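Local coordinates for protein similar to hydroxylamine oxidoreductase (Kuenenia stuttgartiensis, PDB 6H5L) that probably works as an oxidoreductase, carrying electrons through a series of covalently bound c-type hemes inside a large reductase complex of an anammox bacterium, at residues A[260-265]-A[273-278]; A[264-269]-A[280-285]; A[316-321]-A[376-381]. One frame throughout, in Å; residues are numbered along the deposited sequence.

Contact 1 of 3, residues A[260-265]-A[273-278]; sequences YDFTKP and EDYRTP. With HEC (heme c), chain J.
An aromatic cluster of Tyr260, Phe262 and Tyr275 folds the loop between helices 248-256 and 280-285 back on itself beside a heme c pocket of this multiheme cytochrome. The Tyr260 ring lies under the Tyr275 backbone: Tyr275 CA sits over one face, 4.0 Å from the Tyr260 ring centroid, in a CH-pi contact. The two tyrosine rings are nearly parallel, planes at 20°, but slid so far apart that they barely overlap, and Tyr260 CD2 reaches Tyr275 CD1 at 3.5 Å. Phe262 meets the phenol end of Tyr275 obliquely, its CD1 3.6 Å from Tyr275 OH. A water joins that hydroxyl to the carbonyls of Asp261 and Lys264. The Lys264 chain bends at its third torsion (92°), which places CE; from there NZ reaches Asp274 OD2 at 2.9 Å, a salt bridge from the syn side, tilted well out of the carboxylate plane. The same oxygen also takes the backbone N-H of Arg270. Arg276 turns from the cluster to Glu256 and to Glu222 and Asp94 of the second subunit. At the heme end, Tyr260 OH accepts a nearly straight bond from Thr277 N (2.8 Å), while Thr277 OG1 bonds His249 O. Beyond it, Pro278 CD lies 3.5 Å from heme C3C.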
loop_
_atom_site.group_PDB
_atom_site.type_symbol
_atom_site.label_atom_id
_atom_site.label_comp_id
_atom_site.label_asym_id
_atom_site.label_seq_id
_atom_site.Cartn_x
_atom_site.Cartn_y
_atom_site.Cartn_z
ATOM N N TYR A 260 13.812 9.029 17.144
ATOM C CA TYR A 260 13.872 10.387 17.669
ATOM C C TYR A 260 13.225 11.341 16.673
ATOM O O TYR A 260 13.493 11.271 15.470
ATOM C CB TYR A 260 15.320 10.805 17.924
ATOM C CG TYR A 260 15.916 10.318 19.230
ATOM C CD1 TYR A 260 15.925 8.968 19.554
ATOM C CD2 TYR A 260 16.493 11.210 20.124
ATOM C CE1 TYR A 260 16.478 8.523 20.741
ATOM C CE2 TYR A 260 17.049 10.775 21.311
ATOM C CZ TYR A 260 17.039 9.431 21.615
ATOM O OH TYR A 260 17.591 8.995 22.797
ATOM N N ASP A 261 12.371 12.233 17.168
ATOM C CA ASP A 261 11.676 13.197 16.317
ATOM C C ASP A 261 12.411 14.529 16.433
ATOM O O ASP A 261 12.126 15.345 17.311
ATOM C CB ASP A 261 10.206 13.315 16.708
ATOM C CG ASP A 261 9.388 14.092 15.689
ATOM O OD1 ASP A 261 9.984 14.694 14.769
ATOM O OD2 ASP A 261 8.143 14.097 15.804
ATOM N N PHE A 262 13.368 14.748 15.532
ATOM C CA PHE A 262 14.131 15.990 15.511
ATOM C C PHE A 262 13.417 17.115 14.773
ATOM O O PHE A 262 13.955 18.226 14.706
ATOM C CB PHE A 262 15.510 15.755 14.891
ATOM C CG PHE A 262 16.439 14.964 15.766
ATOM C CD1 PHE A 262 16.940 15.510 16.937
ATOM C CD2 PHE A 262 16.815 13.675 15.418
ATOM C CE1 PHE A 262 17.794 14.788 17.747
ATOM C CE2 PHE A 262 17.670 12.948 16.223
ATOM C CZ PHE A 262 18.160 13.506 17.389
ATOM N N THR A 263 12.230 16.862 14.221
ATOM C CA THR A 263 11.448 17.925 13.606
ATOM C C THR A 263 10.759 18.808 14.637
ATOM O O THR A 263 10.333 19.918 14.298
ATOM C CB THR A 263 10.397 17.341 12.656
ATOM O OG1 THR A 263 9.425 16.602 13.407
ATOM C CG2 THR A 263 11.049 16.416 11.640
ATOM N N LYS A 264 10.644 18.345 15.879
ATOM C CA LYS A 264 9.971 19.097 16.929
ATOM C C LYS A 264 10.959 20.030 17.618
ATOM O O LYS A 264 12.059 19.594 17.980
ATOM C CB LYS A 264 9.351 18.157 17.955
ATOM C CG LYS A 264 8.487 17.061 17.349
ATOM C CD LYS A 264 7.914 16.131 18.409
ATOM C CE LYS A 264 6.543 16.592 18.885
ATOM N NZ LYS A 264 5.897 15.571 19.758
ATOM N N PRO A 265 10.618 21.304 17.802
ATOM C CA PRO A 265 11.468 22.180 18.614
ATOM C C PRO A 265 11.611 21.641 20.030
ATOM O O PRO A 265 10.802 20.842 20.507
ATOM C CB PRO A 265 10.726 23.524 18.593
ATOM C CG PRO A 265 9.333 23.199 18.136
ATOM C CD PRO A 265 9.469 22.020 17.229
ATOM N N GLU A 273 9.294 9.895 25.211
ATOM C CA GLU A 273 8.576 9.458 24.021
ATOM C C GLU A 273 9.216 9.947 22.729
ATOM O O GLU A 273 9.304 9.185 21.760
ATOM C CB GLU A 273 7.119 9.924 24.084
ATOM C CG GLU A 273 6.302 9.255 25.178
ATOM C CD GLU A 273 4.832 9.610 25.108
ATOM O OE1 GLU A 273 4.424 10.600 25.751
ATOM O OE2 GLU A 273 4.086 8.903 24.396
ATOM N N ASP A 274 9.668 11.201 22.690
ATOM C CA ASP A 274 10.353 11.725 21.515
ATOM C C ASP A 274 11.858 11.495 21.593
ATOM O O ASP A 274 12.467 11.037 20.622
ATOM C CB ASP A 274 10.042 13.214 21.345
ATOM C CG ASP A 274 8.574 13.470 21.069
ATOM O OD1 ASP A 274 7.925 12.587 20.468
ATOM O OD2 ASP A 274 8.070 14.547 21.454
ATOM N N TYR A 275 12.469 11.815 22.730
ATOM C CA TYR A 275 13.836 11.415 23.039
ATOM C C TYR A 275 13.786 10.417 24.188
ATOM O O TYR A 275 13.158 10.693 25.215
ATOM C CB TYR A 275 14.713 12.599 23.463
ATOM C CG TYR A 275 14.891 13.748 22.486
ATOM C CD1 TYR A 275 14.319 13.731 21.220
ATOM C CD2 TYR A 275 15.650 14.856 22.846
ATOM C CE1 TYR A 275 14.494 14.795 20.346
ATOM C CE2 TYR A 275 15.831 15.915 21.982
ATOM C CZ TYR A 275 15.252 15.882 20.734
ATOM O OH TYR A 275 15.435 16.942 19.875
ATOM N N ARG A 276 14.443 9.267 24.028
ATOM C CA ARG A 276 14.591 8.399 25.192
ATOM C C ARG A 276 15.705 8.896 26.102
ATOM O O ARG A 276 15.556 8.896 27.330
ATOM C CB ARG A 276 14.855 6.950 24.779
ATOM C CG ARG A 276 14.838 6.011 25.983
ATOM C CD ARG A 276 15.387 4.625 25.691
ATOM N NE ARG A 276 15.649 3.904 26.936
ATOM C CZ ARG A 276 16.225 2.707 27.013
ATOM N NH1 ARG A 276 16.610 2.076 25.912
ATOM N NH2 ARG A 276 16.418 2.142 28.198
ATOM N N THR A 277 16.823 9.322 25.518
ATOM C CA THR A 277 17.929 9.942 26.225
ATOM C C THR A 277 18.172 11.339 25.662
ATOM O O THR A 277 17.862 11.603 24.495
ATOM C CB THR A 277 19.209 9.101 26.106
ATOM O OG1 THR A 277 19.517 8.876 24.725
ATOM C CG2 THR A 277 19.034 7.767 26.813
ATOM N N PRO A 278 18.709 12.256 26.462
ATOM C CA PRO A 278 18.832 13.643 26.007
ATOM C C PRO A 278 19.992 13.834 25.041
ATOM O O PRO A 278 20.904 13.011 24.936
ATOM C CB PRO A 278 19.070 14.418 27.308
ATOM C CG PRO A 278 19.788 13.448 28.169
ATOM C CD PRO A 278 19.219 12.090 27.837
HETATM FE FE HEC J . 20.165 9.990 32.347
HETATM C CHA HEC J . 21.452 6.834 32.140
HETATM C CHB HEC J . 22.653 10.826 34.616
HETATM C CHC HEC J . 19.104 13.266 32.387
HETATM C CHD HEC J . 17.521 9.150 30.335
HETATM N NA HEC J . 21.779 9.025 33.192
HETATM C C1A HEC J . 22.080 7.688 33.018
HETATM C C2A HEC J . 23.170 7.353 33.914
HETATM C C3A HEC J . 23.494 8.453 34.596
HETATM C C4A HEC J . 22.630 9.528 34.157
HETATM C CMA HEC J . 24.601 8.561 35.664
HETATM C CAA HEC J . 23.843 5.972 34.074
HETATM C CBA HEC J . 22.866 5.014 34.744
HETATM C CGA HEC J . 23.567 3.745 35.146
HETATM O O1A HEC J . 22.879 2.833 35.670
HETATM O O2A HEC J . 24.805 3.643 34.945
HETATM N NB HEC J . 20.748 11.716 33.346
HETATM C C1B HEC J . 21.840 11.848 34.182
HETATM C C2B HEC J . 21.988 13.250 34.520
HETATM C C3B HEC J . 21.003 13.926 33.910
HETATM C C4B HEC J . 20.209 12.973 33.158
HETATM C CMB HEC J . 23.089 13.812 35.449
HETATM C CAB HEC J . 20.728 15.446 33.964
HETATM C CBB HEC J . 21.865 16.251 33.296
HETATM N NC HEC J . 18.602 11.011 31.533
HETATM C C1C HEC J . 18.363 12.367 31.649
HETATM C C2C HEC J . 17.255 12.704 30.779
HETATM C C3C HEC J . 16.755 11.561 30.285
HETATM C C4C HEC J . 17.635 10.478 30.698
HETATM C CMC HEC J . 16.595 14.099 30.723
HETATM C CAC HEC J . 15.516 11.415 29.362
HETATM C CBC HEC J . 15.671 12.150 28.011
HETATM N ND HEC J . 19.592 8.267 31.354
HETATM C C1D HEC J . 18.400 8.131 30.645
HETATM C C2D HEC J . 18.237 6.739 30.281
HETATM C C3D HEC J . 19.469 6.020 30.851
HETATM C C4D HEC J . 20.252 7.048 31.496
HETATM C CMD HEC J . 17.069 6.108 29.492
HETATM C CAD HEC J . 19.825 4.519 30.765
HETATM C CBD HEC J . 19.641 3.876 32.135
HETATM C CGD HEC J . 20.687 2.814 32.350
HETATM O O1D HEC J . 21.892 3.116 32.155
HETATM O O2D HEC J . 20.319 1.671 32.726
HETATM O O HOH W 1 13.537 17.555 18.304
#

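Contact 2 of 3, residues A[264-269]-A[280-285]; sequences KPLVEV and CQYCHM. With HEC (heme c), chain I.
Leu266 drives its isobutyl group against the face of helix 280-285 that carries Gln281, Tyr282 and Met285, and this is the tightly packed part of the contact. Its CG stands anti to its own carbonyl carbon (chi1 -66°), and from there CD1 reaches two residues one helical turn apart: Met285 CB at 3.8 Å and the carbonyl oxygen of Gln281, also at 3.8 Å. The other methyl, CD2, lies 4.2 Å from Tyr282 CD1, the two side chains running past each other in opposite directions. Gln281 supplies backbone and CB here, while its amide turns off to Gly223 O. The backbone N-H of Leu266 is bound to a carboxylate oxygen of another heme, so the same residue touches both helix and cofactor.

Around the Tyr282 ring the contact is looser: Val269 covers little of it, and a water fills in for direct polar bonds. Val269 CG1 approaches the Tyr282 ring obliquely, 4.0 Å from Tyr282 CE1, and Leu266 O lies near the ring plane at its edge. No direct hydrogen bond joins the segments; instead the water donates to Leu266 O and Val269 O, each at 2.9 Å, and accepts from Tyr282 OH. Farther out, the partly exposed Glu268 pairs with Lys165 of the neighbouring cytochrome chain.

Elsewhere on the helix, Cys280 SG and Cys283 SG are thioether-bonded to heme CAB and CAC. His284 NE2 binds the heme FE at 2.0 Å, with His477 as second ligand: a CxxCH motif carrying a bis-histidine heme c.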
loop_
_atom_site.group_PDB
_atom_site.type_symbol
_atom_site.label_atom_id
_atom_site.label_comp_id
_atom_site.label_asym_id
_atom_site.label_seq_id
_atom_site.Cartn_x
_atom_site.Cartn_y
_atom_site.Cartn_z
ATOM N N LYS A 264 10.644 18.345 15.879
ATOM C CA LYS A 264 9.971 19.097 16.929
ATOM C C LYS A 264 10.959 20.030 17.618
ATOM O O LYS A 264 12.059 19.594 17.980
ATOM C CB LYS A 264 9.351 18.157 17.955
ATOM C CG LYS A 264 8.487 17.061 17.349
ATOM C CD LYS A 264 7.914 16.131 18.409
ATOM C CE LYS A 264 6.543 16.592 18.885
ATOM N NZ LYS A 264 5.897 15.571 19.758
ATOM N N PRO A 265 10.618 21.304 17.802
ATOM C CA PRO A 265 11.468 22.180 18.614
ATOM C C PRO A 265 11.611 21.641 20.030
ATOM O O PRO A 265 10.802 20.842 20.507
ATOM C CB PRO A 265 10.726 23.524 18.593
ATOM C CG PRO A 265 9.333 23.199 18.136
ATOM C CD PRO A 265 9.469 22.020 17.229
ATOM N N LEU A 266 12.673 22.094 20.703
ATOM C CA LEU A 266 13.049 21.511 21.988
ATOM C C LEU A 266 11.935 21.651 23.019
ATOM O O LEU A 266 11.715 20.743 23.829
ATOM C CB LEU A 266 14.338 22.158 22.495
ATOM C CG LEU A 266 15.584 21.869 21.659
ATOM C CD1 LEU A 266 16.719 22.800 22.047
ATOM C CD2 LEU A 266 15.999 20.416 21.819
ATOM N N VAL A 267 11.216 22.777 23.001
ATOM C CA VAL A 267 10.162 22.993 23.984
ATOM C C VAL A 267 8.977 22.059 23.760
ATOM O O VAL A 267 8.191 21.830 24.686
ATOM C CB VAL A 267 9.717 24.469 23.973
ATOM C CG1 VAL A 267 8.804 24.753 22.786
ATOM C CG2 VAL A 267 9.042 24.840 25.288
ATOM N N GLU A 268 8.827 21.507 22.557
ATOM C CA GLU A 268 7.757 20.562 22.265
ATOM C C GLU A 268 8.185 19.111 22.429
ATOM O O GLU A 268 7.350 18.213 22.274
ATOM C CB GLU A 268 7.231 20.776 20.841
ATOM C CG GLU A 268 6.712 22.177 20.560
ATOM C CD GLU A 268 5.529 22.556 21.430
ATOM O OE1 GLU A 268 5.369 23.762 21.720
ATOM O OE2 GLU A 268 4.760 21.653 21.824
ATOM N N VAL A 269 9.456 18.859 22.736
ATOM C CA VAL A 269 9.954 17.494 22.857
ATOM C C VAL A 269 9.423 16.876 24.144
ATOM O O VAL A 269 9.666 17.388 25.242
ATOM C CB VAL A 269 11.487 17.466 22.824
ATOM C CG1 VAL A 269 12.000 16.083 23.197
ATOM C CG2 VAL A 269 11.994 17.874 21.449
ATOM N N CYS A 280 22.840 16.942 23.400
ATOM C CA CYS A 280 23.559 18.138 23.829
ATOM C C CYS A 280 22.631 19.340 23.860
ATOM O O CYS A 280 22.662 20.144 24.799
ATOM C CB CYS A 280 24.743 18.416 22.902
ATOM S SG CYS A 280 25.432 16.970 22.080
ATOM N N GLN A 281 21.786 19.467 22.839
ATOM C CA GLN A 281 20.885 20.606 22.748
ATOM C C GLN A 281 19.811 20.554 23.828
ATOM O O GLN A 281 19.439 21.591 24.386
ATOM C CB GLN A 281 20.264 20.653 21.354
ATOM C CG GLN A 281 21.277 20.889 20.231
ATOM C CD GLN A 281 22.065 19.645 19.834
ATOM O OE1 GLN A 281 22.204 18.702 20.613
ATOM N NE2 GLN A 281 22.583 19.644 18.610
ATOM N N TYR A 282 19.305 19.362 24.147
ATOM C CA TYR A 282 18.262 19.274 25.164
ATOM C C TYR A 282 18.808 19.612 26.546
ATOM O O TYR A 282 18.173 20.351 27.308
ATOM C CB TYR A 282 17.628 17.884 25.160
ATOM C CG TYR A 282 16.318 17.848 25.909
ATOM C CD1 TYR A 282 15.146 18.293 25.312
ATOM C CD2 TYR A 282 16.253 17.389 27.218
ATOM C CE1 TYR A 282 13.945 18.275 25.991
ATOM C CE2 TYR A 282 15.055 17.366 27.907
ATOM C CZ TYR A 282 13.904 17.810 27.288
ATOM O OH TYR A 282 12.709 17.792 27.966
ATOM N N CYS A 283 19.985 19.082 26.888
ATOM C CA CYS A 283 20.576 19.356 28.193
ATOM C C CYS A 283 20.995 20.818 28.317
ATOM O O CYS A 283 20.693 21.476 29.319
ATOM C CB CYS A 283 21.776 18.434 28.434
ATOM S SG CYS A 283 21.432 16.873 29.301
ATOM N N HIS A 284 21.680 21.348 27.301
ATOM C CA HIS A 284 22.352 22.638 27.430
ATOM C C HIS A 284 21.510 23.828 26.987
ATOM O O HIS A 284 21.672 24.922 27.540
ATOM C CB HIS A 284 23.662 22.625 26.641
ATOM C CG HIS A 284 24.765 21.883 27.326
ATOM N ND1 HIS A 284 25.591 22.475 28.257
ATOM C CD2 HIS A 284 25.166 20.594 27.232
ATOM C CE1 HIS A 284 26.461 21.584 28.700
ATOM N NE2 HIS A 284 26.225 20.435 28.093
ATOM N N MET A 285 20.627 23.661 26.004
ATOM C CA MET A 285 19.801 24.785 25.582
ATOM C C MET A 285 18.577 24.981 26.460
ATOM O O MET A 285 17.860 25.974 26.283
ATOM C CB MET A 285 19.372 24.622 24.125
ATOM C CG MET A 285 20.533 24.670 23.154
ATOM S SD MET A 285 20.029 25.040 21.469
ATOM C CE MET A 285 21.539 25.763 20.833
HETATM FE FE HEC I . 27.345 18.821 28.475
HETATM C CHA HEC I . 29.126 20.383 30.877
HETATM C CHB HEC I . 29.338 20.228 26.031
HETATM C CHC HEC I . 25.736 16.992 26.051
HETATM C CHD HEC I . 24.905 17.894 30.741
HETATM N NA HEC I . 28.998 19.998 28.453
HETATM C C1A HEC I . 29.441 20.680 29.569
HETATM C C2A HEC I . 30.294 21.756 29.111
HETATM C C3A HEC I . 30.353 21.716 27.779
HETATM C C4A HEC I . 29.538 20.608 27.336
HETATM C CMA HEC I . 31.146 22.673 26.865
HETATM C CAA HEC I . 31.006 22.775 30.011
HETATM C CBA HEC I . 30.067 23.945 30.265
HETATM C CGA HEC I . 29.356 23.725 31.574
HETATM O O1A HEC I . 28.110 23.560 31.555
HETATM O O2A HEC I . 30.036 23.702 32.631
HETATM N NB HEC I . 27.474 18.683 26.411
HETATM C C1B HEC I . 28.442 19.269 25.621
HETATM C C2B HEC I . 28.363 18.687 24.299
HETATM C C3B HEC I . 27.366 17.801 24.298
HETATM C C4B HEC I . 26.789 17.775 25.630
HETATM C CMB HEC I . 29.248 19.080 23.099
HETATM C CAB HEC I . 26.908 16.944 23.098
HETATM C CBB HEC I . 28.000 15.941 22.658
HETATM N NC HEC I . 25.610 17.705 28.398
HETATM C C1C HEC I . 25.183 16.965 27.312
HETATM C C2C HEC I . 24.175 16.028 27.774
HETATM C C3C HEC I . 23.836 16.393 29.015
HETATM C C4C HEC I . 24.802 17.376 29.469
HETATM C CMC HEC I . 23.292 15.178 26.834
HETATM C CAC HEC I . 22.728 15.754 29.885
HETATM C CBC HEC I . 23.112 14.310 30.274
HETATM N ND HEC I . 27.044 19.108 30.504
HETATM C C1D HEC I . 25.984 18.591 31.245
HETATM C C2D HEC I . 26.199 18.910 32.640
HETATM C C3D HEC I . 27.521 19.687 32.682
HETATM C C4D HEC I . 27.970 19.765 31.309
HETATM C CMD HEC I . 25.295 18.546 33.837
HETATM C CAD HEC I . 28.213 20.277 33.927
HETATM C CBD HEC I . 27.519 21.594 34.262
HETATM C CGD HEC I . 28.191 22.256 35.434
HETATM O O1D HEC I . 27.917 21.849 36.592
HETATM O O2D HEC I . 28.995 23.196 35.207
HETATM O O HOH W 2 10.771 19.773 26.431
#

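Contact 3 of 3, residues A[316-321]-A[376-381]; sequences SSLKDY and LADQAQ
Ser316 holds Asp378 OD1 with two bonds from one residue, its backbone N-H at 2.9 Å and its hydroxyl at 2.6 Å. The serine torsion makes this possible: OG sits between the backbone N and the carbonyl carbon (chi1 66°), and from there it reaches the same oxygen as the N-H. The carboxylate is brought up by an Asp378 side chain with CG anti to its backbone N (chi1 167°). Ser316 N meets OD1 on the syn side, close to the carboxylate plane and nearly straight (164° at the hydrogen), whereas the hydroxyl arrives nearly along the C-O axis. OD2 accepts from Thr315 N, so both carboxylate oxygens are bound to the loop.

Asp378 and Gln381 lie one turn apart on helix 356-389, which packs with helices 455-476 and 480-513 in a bundle of long helices, as in hydroxylamine oxidoreductase; the loop of 316-321, with its short 3-10 turn at 317-319, lies against that bundle. An alanine in place of Asp378 would probably leave Ser316 N and OG without OD1 and Thr315 N without OD2, and the loop less firmly tied to the helix.

The Gln381 side chain is extended, and its aliphatic part runs beside Ser316, CB 3.9 Å from Ser316 CB. Its amide is fixed by the fold around it: OE1 accepts from Tyr460 OH and NE2 donates to Glu385, whose other oxygen takes Ser317 N. Leu318 lays its branch point, CG, 3.6 Å from Gln381 OE1. CD2 also stays beside the amide, 3.8 Å from Gln381 NE2, while CD1 reaches past it to Asp378 CB at 4.1 Å.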
loop_
_atom_site.group_PDB
_atom_site.type_symbol
_atom_site.label_atom_id
_atom_site.label_comp_id
_atom_site.label_asym_id
_atom_site.label_seq_id
_atom_site.Cartn_x
_atom_site.Cartn_y
_atom_site.Cartn_z
ATOM N N SER A 316 49.459 26.437 46.619
ATOM C CA SER A 316 50.262 27.155 45.637
ATOM C C SER A 316 49.765 28.597 45.553
ATOM O O SER A 316 48.962 29.050 46.371
ATOM C CB SER A 316 50.206 26.448 44.286
ATOM O OG SER A 316 48.897 26.488 43.743
ATOM N N SER A 317 50.234 29.339 44.549
ATOM C CA SER A 317 49.775 30.711 44.362
ATOM C C SER A 317 48.322 30.798 43.910
ATOM O O SER A 317 47.814 31.913 43.739
ATOM C CB SER A 317 50.679 31.436 43.362
ATOM O OG SER A 317 50.854 30.672 42.183
ATOM N N LEU A 318 47.644 29.663 43.712
ATOM C CA LEU A 318 46.210 29.679 43.443
ATOM C C LEU A 318 45.420 30.305 44.581
ATOM O O LEU A 318 44.285 30.743 44.367
ATOM C CB LEU A 318 45.705 28.260 43.184
ATOM C CG LEU A 318 46.198 27.626 41.888
ATOM C CD1 LEU A 318 45.609 26.237 41.697
ATOM C CD2 LEU A 318 45.841 28.533 40.732
ATOM N N LYS A 319 45.992 30.349 45.787
ATOM C CA LYS A 319 45.356 31.049 46.895
ATOM C C LYS A 319 45.233 32.544 46.631
ATOM O O LYS A 319 44.459 33.222 47.316
ATOM C CB LYS A 319 46.137 30.805 48.186
ATOM C CG LYS A 319 47.583 31.284 48.142
ATOM C CD LYS A 319 48.382 30.735 49.317
ATOM C CE LYS A 319 49.871 31.021 49.170
ATOM N NZ LYS A 319 50.186 32.473 49.267
ATOM N N ASP A 320 45.977 33.069 45.660
ATOM C CA ASP A 320 45.923 34.479 45.296
ATOM C C ASP A 320 45.338 34.710 43.909
ATOM O O ASP A 320 45.286 35.860 43.458
ATOM C CB ASP A 320 47.323 35.095 45.385
ATOM C CG ASP A 320 47.836 35.168 46.811
ATOM O OD1 ASP A 320 47.149 35.775 47.661
ATOM O OD2 ASP A 320 48.919 34.610 47.087
ATOM N N TYR A 321 44.915 33.653 43.223
ATOM C CA TYR A 321 44.216 33.801 41.956
ATOM C C TYR A 321 42.973 34.668 42.153
ATOM O O TYR A 321 42.305 34.564 43.190
ATOM C CB TYR A 321 43.832 32.419 41.415
ATOM C CG TYR A 321 43.093 32.413 40.096
ATOM C CD1 TYR A 321 41.707 32.498 40.055
ATOM C CD2 TYR A 321 43.778 32.307 38.891
ATOM C CE1 TYR A 321 41.026 32.490 38.855
ATOM C CE2 TYR A 321 43.103 32.297 37.683
ATOM C CZ TYR A 321 41.726 32.389 37.673
ATOM O OH TYR A 321 41.042 32.381 36.479
ATOM N N LEU A 376 44.180 18.195 43.511
ATOM C CA LEU A 376 45.328 17.484 42.956
ATOM C C LEU A 376 46.174 18.401 42.082
ATOM O O LEU A 376 47.409 18.329 42.104
ATOM C CB LEU A 376 44.852 16.269 42.159
ATOM C CG LEU A 376 45.923 15.331 41.597
ATOM C CD1 LEU A 376 46.732 14.705 42.721
ATOM C CD2 LEU A 376 45.292 14.254 40.726
ATOM N N ALA A 377 45.526 19.273 41.307
ATOM C CA ALA A 377 46.267 20.210 40.470
ATOM C C ALA A 377 47.002 21.245 41.312
ATOM O O ALA A 377 48.129 21.633 40.983
ATOM C CB ALA A 377 45.321 20.890 39.482
ATOM N N ASP A 378 46.384 21.700 42.404
ATOM C CA ASP A 378 47.041 22.665 43.279
ATOM C C ASP A 378 48.285 22.070 43.929
ATOM O O ASP A 378 49.302 22.757 44.077
ATOM C CB ASP A 378 46.060 23.157 44.342
ATOM C CG ASP A 378 46.749 23.905 45.467
ATOM O OD1 ASP A 378 47.339 24.973 45.200
ATOM O OD2 ASP A 378 46.696 23.424 46.619
ATOM N N GLN A 379 48.223 20.797 44.326
ATOM C CA GLN A 379 49.390 20.153 44.920
ATOM C C GLN A 379 50.530 20.046 43.916
ATOM O O GLN A 379 51.703 20.204 44.277
ATOM C CB GLN A 379 49.008 18.774 45.457
ATOM C CG GLN A 379 48.063 18.819 46.650
ATOM C CD GLN A 379 47.360 17.497 46.896
ATOM O OE1 GLN A 379 47.234 16.669 45.994
ATOM N NE2 GLN A 379 46.893 17.297 48.123
ATOM N N ALA A 380 50.205 19.774 42.651
ATOM C CA ALA A 380 51.239 19.718 41.622
ATOM C C ALA A 380 51.826 21.097 41.352
ATOM O O ALA A 380 53.032 21.228 41.115
ATOM C CB ALA A 380 50.670 19.118 40.337
ATOM N N GLN A 381 50.989 22.138 41.382
ATOM C CA GLN A 381 51.490 23.491 41.163
ATOM C C GLN A 381 52.389 23.949 42.306
ATOM O O GLN A 381 53.317 24.734 42.085
ATOM C CB GLN A 381 50.325 24.462 40.975
ATOM C CG GLN A 381 50.742 25.848 40.506
ATOM C CD GLN A 381 49.560 26.730 40.151
ATOM O OE1 GLN A 381 48.587 26.273 39.549
ATOM N NE2 GLN A 381 49.637 28.001 40.525
#

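Overall arrangement
From the N terminus, the chain leaves helix 248-256 and enters the loop that supplies contacts 1 and 2. Contact 1 folds 260-265 back onto 273-278 within that loop; contact 2 shares Lys264 and Pro265 with it and ties 264-269 to helix 280-285. The two cross rather than nest, since contact 2 opens at 264-269 before contact 1 has closed at 273-278, and itself closes later, at 280-285; Val269 packs on Tyr275 between them. Contact 3 follows in series, closing a span of 54 residues. The centres of contacts 2 and 3 are about 38 Å apart; contact 3 ties a loop to the long helices, while contacts 1 and 2 tie up the loop leading into the heme-binding helix 280-285.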